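Local structure of aminotransferase TlmJ (Streptoalloteichus hindustanus, 5UID) at residues A[100-105]-A[119-124]. The protein is a pyridoxal 5'-phosphate-dependent aminotransferase of the DegT/DnrJ/EryC1 family, probably transferring an amino group in natural product biosynthesis. Residues are numbered along the deposited sequence; the frame is centred on the assembly and turned at random.
Sequences RPVFCD and AEKLGP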
ATOM      1  N   ARG A 100      -5.736 -14.368  18.814  1.00 34.22           N
ATOM      2  CA  ARG A 100      -4.761 -14.125  19.866  1.00 34.26           C
ATOM      3  C   ARG A 100      -3.380 -14.557  19.403  1.00 34.99           C
ATOM      4  O   ARG A 100      -3.169 -15.754  19.151  1.00 36.33           O
ATOM      5  CB  ARG A 100      -5.149 -14.874  21.135  1.00 40.62           C
ATOM      6  CG  ARG A 100      -4.131 -14.777  22.256  1.00 49.98           C
ATOM      7  CD  ARG A 100      -4.679 -15.382  23.543  1.00 60.42           C
ATOM      8  NE  ARG A 100      -3.699 -15.356  24.623  1.00 71.74           N
ATOM      9  CZ  ARG A 100      -2.980 -16.407  25.006  1.00 84.15           C
ATOM     10  NH1 ARG A 100      -3.134 -17.576  24.399  1.00 87.82           N
ATOM     11  NH2 ARG A 100      -2.109 -16.290  25.999  1.00 88.71           N
ATOM     12  N   PRO A 101      -2.421 -13.639  19.270  1.00 30.94           N
ATOM     13  CA  PRO A 101      -1.043 -14.042  18.947  1.00 30.57           C
ATOM     14  C   PRO A 101      -0.408 -14.736  20.145  1.00 32.32           C
ATOM     15  O   PRO A 101      -0.333 -14.168  21.236  1.00 35.38           O
ATOM     16  CB  PRO A 101      -0.344 -12.714  18.628  1.00 28.87           C
ATOM     17  CG  PRO A 101      -1.445 -11.695  18.482  1.00 33.08           C
ATOM     18  CD  PRO A 101      -2.564 -12.178  19.347  1.00 30.08           C
ATOM     19  N   VAL A 102       0.050 -15.965  19.936  1.00 32.72           N
ATOM     20  CA  VAL A 102       0.659 -16.775  20.987  1.00 33.04           C
ATOM     21  C   VAL A 102       2.151 -16.854  20.698  1.00 32.10           C
ATOM     22  O   VAL A 102       2.579 -17.560  19.776  1.00 30.08           O
ATOM     23  CB  VAL A 102       0.029 -18.170  21.070  1.00 33.41           C
ATOM     24  CG1 VAL A 102       0.726 -19.003  22.138  1.00 41.55           C
ATOM     25  CG2 VAL A 102      -1.459 -18.057  21.366  1.00 32.63           C
ATOM     26  N   PHE A 103       2.947 -16.138  21.486  1.00 32.91           N
ATOM     27  CA  PHE A 103       4.371 -16.019  21.211  1.00 30.63           C
ATOM     28  C   PHE A 103       5.144 -17.214  21.755  1.00 31.65           C
ATOM     29  O   PHE A 103       4.889 -17.688  22.867  1.00 36.20           O
ATOM     30  CB  PHE A 103       4.921 -14.722  21.807  1.00 33.35           C
ATOM     31  CG  PHE A 103       4.305 -13.482  21.223  1.00 31.94           C
ATOM     32  CD1 PHE A 103       4.549 -13.128  19.908  1.00 30.93           C
ATOM     33  CD2 PHE A 103       3.484 -12.672  21.991  1.00 34.69           C
ATOM     34  CE1 PHE A 103       3.981 -11.990  19.363  1.00 30.59           C
ATOM     35  CE2 PHE A 103       2.915 -11.529  21.456  1.00 30.09           C
ATOM     36  CZ  PHE A 103       3.163 -11.190  20.140  1.00 29.78           C
ATOM     37  N   CYS A 104       6.094 -17.700  20.961  1.00 25.60           N
ATOM     38  CA  CYS A 104       6.983 -18.775  21.370  1.00 32.28           C
ATOM     39  C   CYS A 104       8.410 -18.254  21.484  1.00 27.13           C
ATOM     40  O   CYS A 104       8.754 -17.189  20.964  1.00 34.39           O
ATOM     41  CB  CYS A 104       6.923 -19.955  20.390  1.00 34.87           C
ATOM     42  SG  CYS A 104       7.732 -19.677  18.797  1.00 35.66           S
ATOM     43  N   ASP A 105       9.241 -19.024  22.180  1.00 26.16           N
ATOM     44  CA  ASP A 105      10.611 -18.626  22.459  1.00 30.45           C
ATOM     45  C   ASP A 105      11.495 -18.849  21.232  1.00 32.75           C
ATOM     46  O   ASP A 105      11.063 -19.380  20.203  1.00 33.06           O
ATOM     47  CB  ASP A 105      11.142 -19.392  23.667  1.00 32.24           C
ATOM     48  CG  ASP A 105      12.086 -18.562  24.509  1.00 38.73           C
ATOM     49  OD1 ASP A 105      12.559 -17.518  24.009  1.00 39.21           O
ATOM     50  OD2 ASP A 105      12.352 -18.949  25.666  1.00 37.61           O
ATOM     51  N   ALA A 119       6.168 -26.118  19.104  1.00 39.68           N
ATOM     52  CA  ALA A 119       5.289 -27.171  19.604  1.00 45.59           C
ATOM     53  C   ALA A 119       4.782 -26.871  21.008  1.00 46.28           C
ATOM     54  O   ALA A 119       3.646 -27.225  21.344  1.00 48.08           O
ATOM     55  CB  ALA A 119       6.015 -28.516  19.582  1.00 36.77           C
ATOM     56  N   GLU A 120       5.599 -26.218  21.837  1.00 44.77           N
ATOM     57  CA  GLU A 120       5.192 -25.929  23.208  1.00 48.56           C
ATOM     58  C   GLU A 120       4.037 -24.938  23.274  1.00 38.77           C
ATOM     59  O   GLU A 120       3.363 -24.859  24.306  1.00 41.83           O
ATOM     60  CB  GLU A 120       6.384 -25.399  24.009  1.00 60.61           C
ATOM     61  CG  GLU A 120       6.187 -25.448  25.517  1.00 76.06           C
ATOM     62  CD  GLU A 120       7.286 -24.728  26.272  1.00 87.98           C
ATOM     63  OE1 GLU A 120       8.187 -24.160  25.618  1.00 89.58           O
ATOM     64  OE2 GLU A 120       7.247 -24.728  27.522  1.00 92.74           O
ATOM     65  N   LYS A 121       3.789 -24.189  22.203  1.00 36.60           N
ATOM     66  CA  LYS A 121       2.694 -23.231  22.162  1.00 35.21           C
ATOM     67  C   LYS A 121       1.530 -23.695  21.298  1.00 36.70           C
ATOM     68  O   LYS A 121       0.519 -22.990  21.218  1.00 36.06           O
ATOM     69  CB  LYS A 121       3.200 -21.872  21.665  1.00 29.65           C
ATOM     70  CG  LYS A 121       4.298 -21.270  22.527  1.00 34.57           C
ATOM     71  CD  LYS A 121       3.814 -21.016  23.946  1.00 35.50           C
ATOM     72  CE  LYS A 121       4.924 -20.450  24.817  1.00 32.23           C
ATOM     73  NZ  LYS A 121       4.467 -20.237  26.218  1.00 38.45           N
ATOM     74  N   LEU A 122       1.639 -24.854  20.652  1.00 44.44           N
ATOM     75  CA  LEU A 122       0.525 -25.381  19.875  1.00 47.36           C
ATOM     76  C   LEU A 122      -0.580 -25.874  20.801  1.00 51.62           C
ATOM     77  O   LEU A 122      -0.315 -26.449  21.860  1.00 49.49           O
ATOM     78  CB  LEU A 122       0.995 -26.520  18.971  1.00 41.56           C
ATOM     79  CG  LEU A 122       2.010 -26.184  17.878  1.00 39.30           C
ATOM     80  CD1 LEU A 122       2.349 -27.430  17.077  1.00 46.84           C
ATOM     81  CD2 LEU A 122       1.481 -25.084  16.971  1.00 32.57           C
ATOM     82  N   GLY A 123      -1.827 -25.648  20.394  1.00 54.68           N
ATOM     83  CA  GLY A 123      -2.965 -26.053  21.184  1.00 53.47           C
ATOM     84  C   GLY A 123      -4.210 -26.283  20.352  1.00 51.15           C
ATOM     85  O   GLY A 123      -4.175 -26.271  19.118  1.00 47.96           O
ATOM     86  N   PRO A 124      -5.343 -26.505  21.024  1.00 53.25           N
ATOM     87  CA  PRO A 124      -6.601 -26.727  20.289  1.00 51.89           C
ATOM     88  C   PRO A 124      -7.029 -25.545  19.440  1.00 48.10           C
ATOM     89  O   PRO A 124      -7.695 -25.741  18.416  1.00 46.92           O
ATOM     90  CB  PRO A 124      -7.614 -27.008  21.409  1.00 51.82           C
ATOM     91  CG  PRO A 124      -6.791 -27.452  22.576  1.00 51.49           C
ATOM     92  CD  PRO A 124      -5.506 -26.689  22.477  1.00 54.46           C
TER
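Lys-121 passes its aliphatic chain across the last residues of strand 100-104, touching Val-102, Cys-104 and the carbonyl oxygen of Phe-103. The chain leaves the backbone with CG opposite the carbonyl carbon and beside N (chi1 -59°), bends at chi2 (-61°), then runs extended to the ammonium group. Chi1 sets CG beside Phe-103 O, and the bend takes CD and CE on past it. At the root of the lysine, Val-102 CG1 sits 3.8 Å from Lys-121 CB, the two side chains crossing at a slant; Val-102 directs this methyl across by holding it opposite its own N (chi1 178°). Lys-121 CG packs at 3.6 Å against Cys-104 CB. The cysteine touches through this methylene, its SG being swung the other way, 5.3 Å from Lys-121 CG. Further out, Lys-121 CE passes 3.4 Å from Phe-103 O, while Lys-121 NZ continues to 4.2 Å from Phe-103 O, so the carbonyl meets methylenes here and receives no ammonium hydrogen bond. The segments belong to a beta-alpha-beta crossover in the large mixed sheet of this fold-type I aminotransferase: edge strand 100-104 leads through helix 115-119 to strand 126-132, with strand 79-83 lying between the two parallel strands. Strand 100-104 bonds to strand 79-83 through the backbones of Val-102 and Cys-104; Phe-103, on the other face, packs against Ala-91 of helix 88-95. Lys-121 also touches Val-81, which places its chain over the sheet. A type I turn, closed by Leu-122 N to Ala-119 O (3.2 Å), brings Lys-121 round toward the strand. A glycine in place of Lys-121 would probably leave Val-102 CG1 and Cys-104 CB without their cover at the sheet's edge. Leu-122 starts off in the opposite direction, packing on Leu-147 and Arg-151 of helix 141-151.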